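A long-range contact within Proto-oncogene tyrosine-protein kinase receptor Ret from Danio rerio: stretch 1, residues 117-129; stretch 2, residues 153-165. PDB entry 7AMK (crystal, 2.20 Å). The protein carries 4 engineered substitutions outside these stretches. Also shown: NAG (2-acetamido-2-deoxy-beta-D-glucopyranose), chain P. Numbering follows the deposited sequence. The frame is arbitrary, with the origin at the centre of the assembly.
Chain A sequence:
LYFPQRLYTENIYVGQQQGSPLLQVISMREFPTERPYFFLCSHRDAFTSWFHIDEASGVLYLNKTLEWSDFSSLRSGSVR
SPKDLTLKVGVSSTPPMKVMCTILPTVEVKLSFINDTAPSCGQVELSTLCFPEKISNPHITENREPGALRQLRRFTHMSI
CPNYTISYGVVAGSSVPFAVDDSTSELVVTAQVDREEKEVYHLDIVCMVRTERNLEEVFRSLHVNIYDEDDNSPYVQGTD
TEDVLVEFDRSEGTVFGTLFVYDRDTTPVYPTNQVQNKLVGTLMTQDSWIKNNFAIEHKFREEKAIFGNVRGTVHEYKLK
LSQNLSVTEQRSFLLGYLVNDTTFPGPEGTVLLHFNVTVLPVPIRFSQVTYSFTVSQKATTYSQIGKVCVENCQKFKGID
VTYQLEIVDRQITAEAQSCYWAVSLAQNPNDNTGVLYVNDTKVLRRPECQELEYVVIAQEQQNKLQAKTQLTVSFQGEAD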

ATOM      1  N   THR A 117      62.270 -14.843 -29.494  1.00 34.39           N
ATOM      2  CA  THR A 117      62.162 -14.293 -30.837  1.00 33.81           C
ATOM      3  C   THR A 117      60.817 -14.684 -31.462  1.00 32.50           C
ATOM      4  O   THR A 117      60.135 -15.608 -31.012  1.00 32.41           O
ATOM      5  CB  THR A 117      63.329 -14.759 -31.718  1.00 36.61           C
ATOM      6  OG1 THR A 117      63.574 -16.157 -31.514  1.00 41.41           O
ATOM      7  CG2 THR A 117      64.604 -13.974 -31.407  1.00 39.22           C
ATOM      8  N   ALA A 118      60.419 -13.934 -32.492  1.00 38.14           N
ATOM      9  CA  ALA A 118      59.113 -14.138 -33.106  1.00 34.23           C
ATOM     10  C   ALA A 118      59.007 -15.542 -33.696  1.00 31.32           C
ATOM     11  O   ALA A 118      60.005 -16.120 -34.145  1.00 33.03           O
ATOM     12  CB  ALA A 118      58.857 -13.112 -34.200  1.00 29.54           C
ATOM     13  N   PRO A 119      57.808 -16.112 -33.707  1.00 35.53           N
ATOM     14  CA  PRO A 119      57.618 -17.404 -34.372  1.00 37.22           C
ATOM     15  C   PRO A 119      57.834 -17.287 -35.873  1.00 41.93           C
ATOM     16  O   PRO A 119      57.662 -16.222 -36.471  1.00 35.73           O
ATOM     17  CB  PRO A 119      56.164 -17.755 -34.048  1.00 34.55           C
ATOM     18  CG  PRO A 119      55.495 -16.428 -33.927  1.00 35.99           C
ATOM     19  CD  PRO A 119      56.530 -15.518 -33.270  1.00 33.07           C
ATOM     20  N   SER A 120      58.244 -18.403 -36.474  1.00 40.69           N
ATOM     21  CA  SER A 120      58.390 -18.497 -37.923  1.00 42.82           C
ATOM     22  C   SER A 120      57.026 -18.622 -38.599  1.00 38.39           C
ATOM     23  O   SER A 120      56.061 -19.115 -38.004  1.00 35.35           O
ATOM     24  CB  SER A 120      59.259 -19.703 -38.292  1.00 42.26           C
ATOM     25  OG  SER A 120      59.453 -19.770 -39.691  1.00 48.86           O
ATOM     26  N   CYS A 121      56.964 -18.197 -39.872  1.00 39.19           N
ATOM     27  CA  CYS A 121      55.690 -18.188 -40.582  1.00 42.84           C
ATOM     28  C   CYS A 121      55.081 -19.573 -40.631  1.00 37.06           C
ATOM     29  O   CYS A 121      53.869 -19.725 -40.480  1.00 39.99           O
ATOM     30  CB  CYS A 121      55.825 -17.648 -42.006  1.00 42.60           C
ATOM     31  SG  CYS A 121      54.166 -17.618 -42.856  1.00 57.89           S
ATOM     32  N   GLY A 122      55.902 -20.595 -40.847  1.00 38.39           N
ATOM     33  CA  GLY A 122      55.375 -21.942 -40.754  1.00 39.53           C
ATOM     34  C   GLY A 122      54.905 -22.329 -39.363  1.00 42.57           C
ATOM     35  O   GLY A 122      54.274 -23.381 -39.218  1.00 44.30           O
ATOM     36  N   GLN A 123      55.190 -21.517 -38.338  1.00 41.96           N
ATOM     37  CA  GLN A 123      54.717 -21.812 -36.985  1.00 43.14           C
ATOM     38  C   GLN A 123      53.410 -21.102 -36.615  1.00 34.26           C
ATOM     39  O   GLN A 123      52.855 -21.372 -35.548  1.00 33.89           O
ATOM     40  CB  GLN A 123      55.806 -21.466 -35.968  1.00 36.21           C
ATOM     41  CG  GLN A 123      57.195 -21.932 -36.416  1.00 39.85           C
ATOM     42  CD  GLN A 123      58.303 -21.598 -35.437  1.00 43.43           C
ATOM     43  OE1 GLN A 123      58.752 -20.451 -35.351  1.00 41.07           O
ATOM     44  NE2 GLN A 123      58.758 -22.605 -34.694  1.00 44.17           N
ATOM     45  N   VAL A 124      52.885 -20.235 -37.468  1.00 30.40           N
ATOM     46  CA  VAL A 124      51.655 -19.507 -37.172  1.00 35.99           C
ATOM     47  C   VAL A 124      50.500 -20.198 -37.896  1.00 39.61           C
ATOM     48  O   VAL A 124      50.558 -20.398 -39.116  1.00 34.13           O
ATOM     49  CB  VAL A 124      51.791 -18.029 -37.574  1.00 33.84           C
ATOM     50  CG1 VAL A 124      50.512 -17.228 -37.304  1.00 29.48           C
ATOM     51  CG2 VAL A 124      52.965 -17.413 -36.829  1.00 42.38           C
ATOM     52  N   GLU A 125      49.469 -20.599 -37.139  1.00 28.41           N
ATOM     53  CA  GLU A 125      48.231 -21.098 -37.734  1.00 31.25           C
ATOM     54  C   GLU A 125      47.496 -19.973 -38.454  1.00 30.91           C
ATOM     55  O   GLU A 125      47.443 -18.834 -37.972  1.00 26.25           O
ATOM     56  CB  GLU A 125      47.309 -21.695 -36.661  1.00 29.49           C
ATOM     57  CG  GLU A 125      47.957 -22.685 -35.707  1.00 32.77           C
ATOM     58  N   LEU A 126      46.903 -20.309 -39.605  1.00 26.42           N
ATOM     59  CA  LEU A 126      46.219 -19.309 -40.416  1.00 25.34           C
ATOM     60  C   LEU A 126      45.226 -18.527 -39.585  1.00 25.78           C
ATOM     61  O   LEU A 126      45.108 -17.307 -39.740  1.00 22.49           O
ATOM     62  CB  LEU A 126      45.507 -19.959 -41.611  1.00 26.16           C
ATOM     63  CG  LEU A 126      46.453 -20.399 -42.742  1.00 37.99           C
ATOM     64  CD1 LEU A 126      45.697 -20.802 -44.006  1.00 41.40           C
ATOM     65  CD2 LEU A 126      47.503 -19.326 -43.061  1.00 36.45           C
ATOM     66  N   SER A 127      44.517 -19.209 -38.681  1.00 23.97           N
ATOM     67  CA  SER A 127      43.534 -18.511 -37.863  1.00 30.49           C
ATOM     68  C   SER A 127      44.185 -17.419 -37.019  1.00 23.66           C
ATOM     69  O   SER A 127      43.647 -16.313 -36.915  1.00 22.34           O
ATOM     70  CB  SER A 127      42.774 -19.507 -36.984  1.00 26.34           C
ATOM     71  OG  SER A 127      43.656 -20.220 -36.154  1.00 32.63           O
ATOM     72  N   THR A 128      45.365 -17.702 -36.442  1.00 26.44           N
ATOM     73  CA  THR A 128      46.079 -16.691 -35.665  1.00 22.76           C
ATOM     74  C   THR A 128      46.559 -15.555 -36.557  1.00 28.44           C
ATOM     75  O   THR A 128      46.502 -14.388 -36.162  1.00 26.71           O
ATOM     76  CB  THR A 128      47.286 -17.312 -34.940  1.00 31.38           C
ATOM     77  OG1 THR A 128      46.892 -18.498 -34.241  1.00 29.15           O
ATOM     78  CG2 THR A 128      47.877 -16.313 -33.942  1.00 26.16           C
ATOM     79  N   LEU A 129      47.080 -15.883 -37.747  1.00 28.74           N
ATOM     80  CA  LEU A 129      47.519 -14.843 -38.672  1.00 21.78           C
ATOM     81  C   LEU A 129      46.383 -13.885 -39.003  1.00 23.24           C
ATOM     82  O   LEU A 129      46.589 -12.668 -39.113  1.00 22.59           O
ATOM     83  CB  LEU A 129      48.061 -15.477 -39.953  1.00 23.41           C
ATOM     84  CG  LEU A 129      48.323 -14.512 -41.121  1.00 31.45           C
ATOM     85  CD1 LEU A 129      49.413 -13.465 -40.794  1.00 28.56           C
ATOM     86  CD2 LEU A 129      48.683 -15.276 -42.386  1.00 27.11           C
ATOM     87  N   ARG A 153      43.894  -6.079 -40.187  1.00 17.17           N
ATOM     88  CA  ARG A 153      45.202  -6.714 -40.373  1.00 24.31           C
ATOM     89  C   ARG A 153      45.944  -6.877 -39.047  1.00 27.93           C
ATOM     90  O   ARG A 153      46.024  -5.945 -38.248  1.00 19.15           O
ATOM     91  CB  ARG A 153      46.085  -5.895 -41.318  1.00 23.61           C
ATOM     92  CG  ARG A 153      45.785  -6.044 -42.797  1.00 37.34           C
ATOM     93  CD  ARG A 153      46.521  -4.998 -43.654  1.00 33.94           C
ATOM     94  NE  ARG A 153      46.136  -3.625 -43.302  1.00 31.61           N
ATOM     95  CZ  ARG A 153      46.518  -2.543 -43.976  1.00 40.74           C
ATOM     96  NH1 ARG A 153      47.275  -2.636 -45.054  1.00 44.11           N
ATOM     97  NH2 ARG A 153      46.129  -1.334 -43.557  1.00 39.81           N
ATOM     98  N   ARG A 154      46.533  -8.054 -38.833  1.00 23.30           N
ATOM     99  CA  ARG A 154      47.440  -8.240 -37.702  1.00 26.68           C
ATOM    100  C   ARG A 154      48.828  -7.812 -38.167  1.00 27.59           C
ATOM    101  O   ARG A 154      49.565  -8.576 -38.778  1.00 26.19           O
ATOM    102  CB  ARG A 154      47.400  -9.674 -37.188  1.00 24.24           C
ATOM    103  CG  ARG A 154      45.997 -10.103 -36.717  1.00 22.80           C
ATOM    104  CD  ARG A 154      46.071 -11.215 -35.670  1.00 39.46           C
ATOM    105  NE  ARG A 154      46.953 -10.903 -34.542  1.00 37.74           N
ATOM    106  CZ  ARG A 154      47.228 -11.754 -33.561  1.00 40.53           C
ATOM    107  NH1 ARG A 154      46.724 -12.978 -33.553  1.00 34.65           N
ATOM    108  NH2 ARG A 154      48.026 -11.370 -32.566  1.00 39.48           N
ATOM    109  N   PHE A 155      49.171  -6.549 -37.891  1.00 27.21           N
ATOM    110  CA  PHE A 155      50.429  -5.971 -38.372  1.00 29.40           C
ATOM    111  C   PHE A 155      51.633  -6.852 -38.051  1.00 35.51           C
ATOM    112  O   PHE A 155      52.494  -7.066 -38.910  1.00 40.59           O
ATOM    113  CB  PHE A 155      50.612  -4.573 -37.783  1.00 30.62           C
ATOM    114  CG  PHE A 155      49.684  -3.531 -38.384  1.00 28.77           C
ATOM    115  CD1 PHE A 155      49.003  -3.791 -39.556  1.00 29.45           C
ATOM    116  CD2 PHE A 155      49.526  -2.289 -37.789  1.00 28.93           C
ATOM    117  CE1 PHE A 155      48.157  -2.834 -40.109  1.00 35.09           C
ATOM    118  CE2 PHE A 155      48.705  -1.328 -38.339  1.00 19.68           C
ATOM    119  CZ  PHE A 155      48.012  -1.601 -39.497  1.00 26.36           C
ATOM    120  N   THR A 156      51.705  -7.392 -36.831  1.00 33.49           N
ATOM    121  CA  THR A 156      52.887  -8.159 -36.433  1.00 40.04           C
ATOM    122  C   THR A 156      53.034  -9.441 -37.255  1.00 42.68           C
ATOM    123  O   THR A 156      54.150  -9.836 -37.621  1.00 43.58           O
ATOM    124  CB  THR A 156      52.824  -8.473 -34.932  1.00 40.29           C
ATOM    125  OG1 THR A 156      51.551  -9.051 -34.612  1.00 43.07           O
ATOM    126  CG2 THR A 156      53.004  -7.185 -34.108  1.00 32.92           C
ATOM    127  N   HIS A 157      51.920 -10.088 -37.577  1.00 36.78           N
ATOM    128  CA  HIS A 157      51.983 -11.386 -38.232  1.00 33.92           C
ATOM    129  C   HIS A 157      52.194 -11.288 -39.738  1.00 43.37           C
ATOM    130  O   HIS A 157      52.775 -12.200 -40.338  1.00 40.80           O
ATOM    131  CB  HIS A 157      50.720 -12.166 -37.913  1.00 31.89           C
ATOM    132  CG  HIS A 157      50.634 -12.570 -36.477  1.00 41.36           C
ATOM    133  ND1 HIS A 157      50.327 -11.680 -35.470  1.00 45.53           N
ATOM    134  CD2 HIS A 157      50.871 -13.758 -35.870  1.00 39.69           C
ATOM    135  CE1 HIS A 157      50.340 -12.310 -34.309  1.00 45.56           C
ATOM    136  NE2 HIS A 157      50.666 -13.574 -34.525  1.00 48.99           N
ATOM    137  N   MET A 158      51.755 -10.204 -40.371  1.00 56.58           N
ATOM    138  CA  MET A 158      52.025 -10.072 -41.796  1.00 58.77           C
ATOM    139  C   MET A 158      53.506  -9.829 -42.069  1.00 59.33           C
ATOM    140  O   MET A 158      53.965 -10.060 -43.194  1.00 58.61           O
ATOM    141  CB  MET A 158      51.141  -8.969 -42.394  1.00 55.76           C
ATOM    142  CG  MET A 158      49.634  -9.319 -42.334  1.00 58.53           C
ATOM    143  SD  MET A 158      48.460  -8.009 -42.780  1.00 73.44           S
ATOM    144  CE  MET A 158      48.739  -7.835 -44.542  1.00 62.48           C
ATOM    145  N   SER A 159      54.269  -9.395 -41.059  1.00 48.88           N
ATOM    146  CA  SER A 159      55.727  -9.338 -41.175  1.00 45.76           C
ATOM    147  C   SER A 159      56.381 -10.707 -40.985  1.00 46.27           C
ATOM    148  O   SER A 159      57.466 -10.962 -41.523  1.00 44.08           O
ATOM    149  CB  SER A 159      56.298  -8.358 -40.148  1.00 40.22           C
ATOM    150  OG  SER A 159      57.697  -8.578 -39.984  1.00 53.67           O
ATOM    151  N   ILE A 160      55.756 -11.584 -40.201  1.00 43.41           N
ATOM    152  CA  ILE A 160      56.200 -12.967 -40.096  1.00 32.16           C
ATOM    153  C   ILE A 160      55.901 -13.734 -41.380  1.00 45.29           C
ATOM    154  O   ILE A 160      56.658 -14.633 -41.762  1.00 44.00           O
ATOM    155  CB  ILE A 160      55.515 -13.629 -38.893  1.00 42.50           C
ATOM    156  CG1 ILE A 160      55.773 -12.836 -37.610  1.00 37.28           C
ATOM    157  CG2 ILE A 160      55.923 -15.092 -38.782  1.00 39.67           C
ATOM    158  CD1 ILE A 160      55.267 -13.536 -36.376  1.00 41.34           C
ATOM    159  N   CYS A 161      54.805 -13.398 -42.066  1.00 43.02           N
ATOM    160  CA  CYS A 161      54.363 -14.074 -43.287  1.00 42.41           C
ATOM    161  C   CYS A 161      54.294 -13.104 -44.468  1.00 42.85           C
ATOM    162  O   CYS A 161      53.237 -12.935 -45.085  1.00 38.63           O
ATOM    163  CB  CYS A 161      53.004 -14.735 -43.058  1.00 40.08           C
ATOM    164  SG  CYS A 161      53.006 -16.165 -41.916  1.00 44.42           S
ATOM    165  N   PRO A 162      55.417 -12.475 -44.838  1.00 45.51           N
ATOM    166  CA  PRO A 162      55.347 -11.372 -45.815  1.00 42.38           C
ATOM    167  C   PRO A 162      54.919 -11.800 -47.207  1.00 44.38           C
ATOM    168  O   PRO A 162      54.455 -10.951 -47.981  1.00 39.36           O
ATOM    169  CB  PRO A 162      56.783 -10.819 -45.828  1.00 49.52           C
ATOM    170  CG  PRO A 162      57.635 -12.002 -45.467  1.00 43.96           C
ATOM    171  CD  PRO A 162      56.808 -12.749 -44.423  1.00 51.28           C
ATOM    172  N   ASN A 163      55.062 -13.078 -47.548  1.00 42.82           N
ATOM    173  CA  ASN A 163      54.732 -13.564 -48.878  1.00 44.26           C
ATOM    174  C   ASN A 163      53.282 -14.009 -49.019  1.00 43.42           C
ATOM    175  O   ASN A 163      52.910 -14.520 -50.079  1.00 35.85           O
ATOM    176  CB  ASN A 163      55.680 -14.699 -49.254  1.00 58.48           C
ATOM    177  CG  ASN A 163      57.068 -14.193 -49.556  1.00 59.64           C
ATOM    178  OD1 ASN A 163      57.259 -13.001 -49.776  1.00 66.08           O
ATOM    179  ND2 ASN A 163      58.042 -15.079 -49.584  1.00 69.36           N
ATOM    180  N   TYR A 164      52.460 -13.818 -47.989  1.00 42.00           N
ATOM    181  CA  TYR A 164      51.038 -14.126 -48.053  1.00 37.20           C
ATOM    182  C   TYR A 164      50.265 -12.863 -48.399  1.00 38.27           C
ATOM    183  O   TYR A 164      50.594 -11.783 -47.911  1.00 43.01           O
ATOM    184  CB  TYR A 164      50.531 -14.687 -46.718  1.00 32.06           C
ATOM    185  CG  TYR A 164      50.976 -16.098 -46.422  1.00 33.15           C
ATOM    186  CD1 TYR A 164      51.658 -16.840 -47.376  1.00 32.89           C
ATOM    187  CD2 TYR A 164      50.706 -16.693 -45.197  1.00 33.08           C
ATOM    188  CE1 TYR A 164      52.057 -18.123 -47.120  1.00 38.26           C
ATOM    189  CE2 TYR A 164      51.113 -17.994 -44.931  1.00 31.70           C
ATOM    190  CZ  TYR A 164      51.785 -18.698 -45.899  1.00 33.22           C
ATOM    191  OH  TYR A 164      52.191 -19.987 -45.661  1.00 36.26           O
ATOM    192  N   THR A 165      49.240 -12.991 -49.236  1.00 32.27           N
ATOM    193  CA  THR A 165      48.284 -11.905 -49.411  1.00 37.11           C
ATOM    194  C   THR A 165      47.067 -12.170 -48.532  1.00 29.14           C
ATOM    195  O   THR A 165      46.609 -13.309 -48.412  1.00 28.64           O
ATOM    196  CB  THR A 165      47.858 -11.753 -50.866  1.00 30.37           C
ATOM    197  OG1 THR A 165      47.204 -12.950 -51.285  1.00 48.48           O
ATOM    198  CG2 THR A 165      49.070 -11.509 -51.733  1.00 38.35           C
TER
HETATM  199  C1  NAG P 605      59.352 -14.566 -49.893  1.00 75.81           C
HETATM  200  C2  NAG P 605      60.467 -15.229 -49.075  1.00 74.08           C
HETATM  201  C3  NAG P 605      61.818 -14.612 -49.438  1.00 77.55           C
HETATM  202  C4  NAG P 605      62.048 -14.692 -50.944  1.00 79.58           C
HETATM  203  C5  NAG P 605      60.886 -14.041 -51.687  1.00 76.33           C
HETATM  204  C6  NAG P 605      61.004 -14.139 -53.193  1.00 72.11           C
HETATM  205  C7  NAG P 605      59.757 -16.108 -46.887  1.00 68.21           C
HETATM  206  C8  NAG P 605      59.527 -15.791 -45.439  1.00 57.32           C
HETATM  207  N2  NAG P 605      60.207 -15.102 -47.648  1.00 74.86           N
HETATM  208  O3  NAG P 605      62.856 -15.280 -48.729  1.00 74.29           O
HETATM  209  O4  NAG P 605      63.249 -14.019 -51.307  1.00 93.43           O
HETATM  210  O5  NAG P 605      59.654 -14.672 -51.310  1.00 78.12           O
HETATM  211  O6  NAG P 605      60.575 -15.400 -53.689  1.00 77.96           O
HETATM  212  O7  NAG P 605      59.550 -17.225 -47.345  1.00 66.91           O
HETATM  213  O   HOH W   1      46.447 -10.288 -40.415  1.00 22.28           O

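Read along the second stretch, the contact begins at Arg154, since Arg153 directs its CA-to-CB bond away from the first stretch and buries no surface against it. Arg154 points toward the partner and supplies the one direct hydrogen bond between the stretches: NH1 of Arg154 donates to the backbone O of Thr128 at 3.0 Å, with an N-H...O angle of 132°, bent well away from linear. The guanidinium lies oblique to that oxygen. The backbone of Arg154 is tied in as well, through a water that donates to O of Leu129 (2.7 Å from the water oxygen) and accepts from N of Arg154 (also 2.7 Å). Two successive carbonyls of the first stretch are thus engaged by a single residue, one directly and one through solvent.

Phe155 and Thr156 do not reach across. They belong to a weakly bonded helical segment, and the next residue, His157, brings it back into contact. The CA atoms of His157 and Leu129 lie 5.7 Å apart, close enough for side chains to pack against backbone. CB of His157 approaches CD1 of Leu129 to 3.4 Å, a tight carbon-carbon contact. The imidazole is bordered in two distinct ways: O of Thr128 sits over one face, whereas CG1 of Val124 lies at the edge, near the ring plane, 3.8 Å from CD2 of His157. Met158 adds little; its CA-to-CB bond points away, its side chain is poorly ordered, and its CG comes only within 4.4 Å of CD1 of Leu129.

One helical turn beyond His157 comes Ile160, which has 89 Å² covered by the first stretch, more than any other residue of its own stretch. Both of its methyl ends are in contact: CD1 of Ile160 meets CG of Pro119 at 3.8 Å and CB of Ala118 at 4.2 Å, and CG2 of Ile160 lies 4.1 Å from CB of Cys121 and 4.2 Å from CG2 of Val124. The same CG2 comes to 3.1 Å from the backbone O of Pro119, a close approach for a methyl group and a carbonyl oxygen.

Cys161 provides the covalent link. Its SG is bonded to SG of Cys121 at 2.1 Å, with chi3 of 104°, and the two CA atoms are 5.1 Å apart. The half-cystines adopt different rotamers, t at Cys121 and m at Cys161. A type I turn then runs from Cys161 to Tyr164, closed by a backbone hydrogen bond from N of Tyr164 to O of Cys161 (3.1 Å). Within it, Asn163 makes no contact with the first stretch and carries the glycan, ND2 of Asn163 being 1.4 Å from C1 of the NAG.

The turn returns Tyr164 toward the partner. SG of Cys121 lies 4.3 Å from the centroid of the Tyr164 ring, 35° off its normal, an oblique sulfur-aromatic approach. CD2 of Leu129 instead meets the ring edge, 3.7 Å from CD2 of Tyr164. Thr165 lies out of reach.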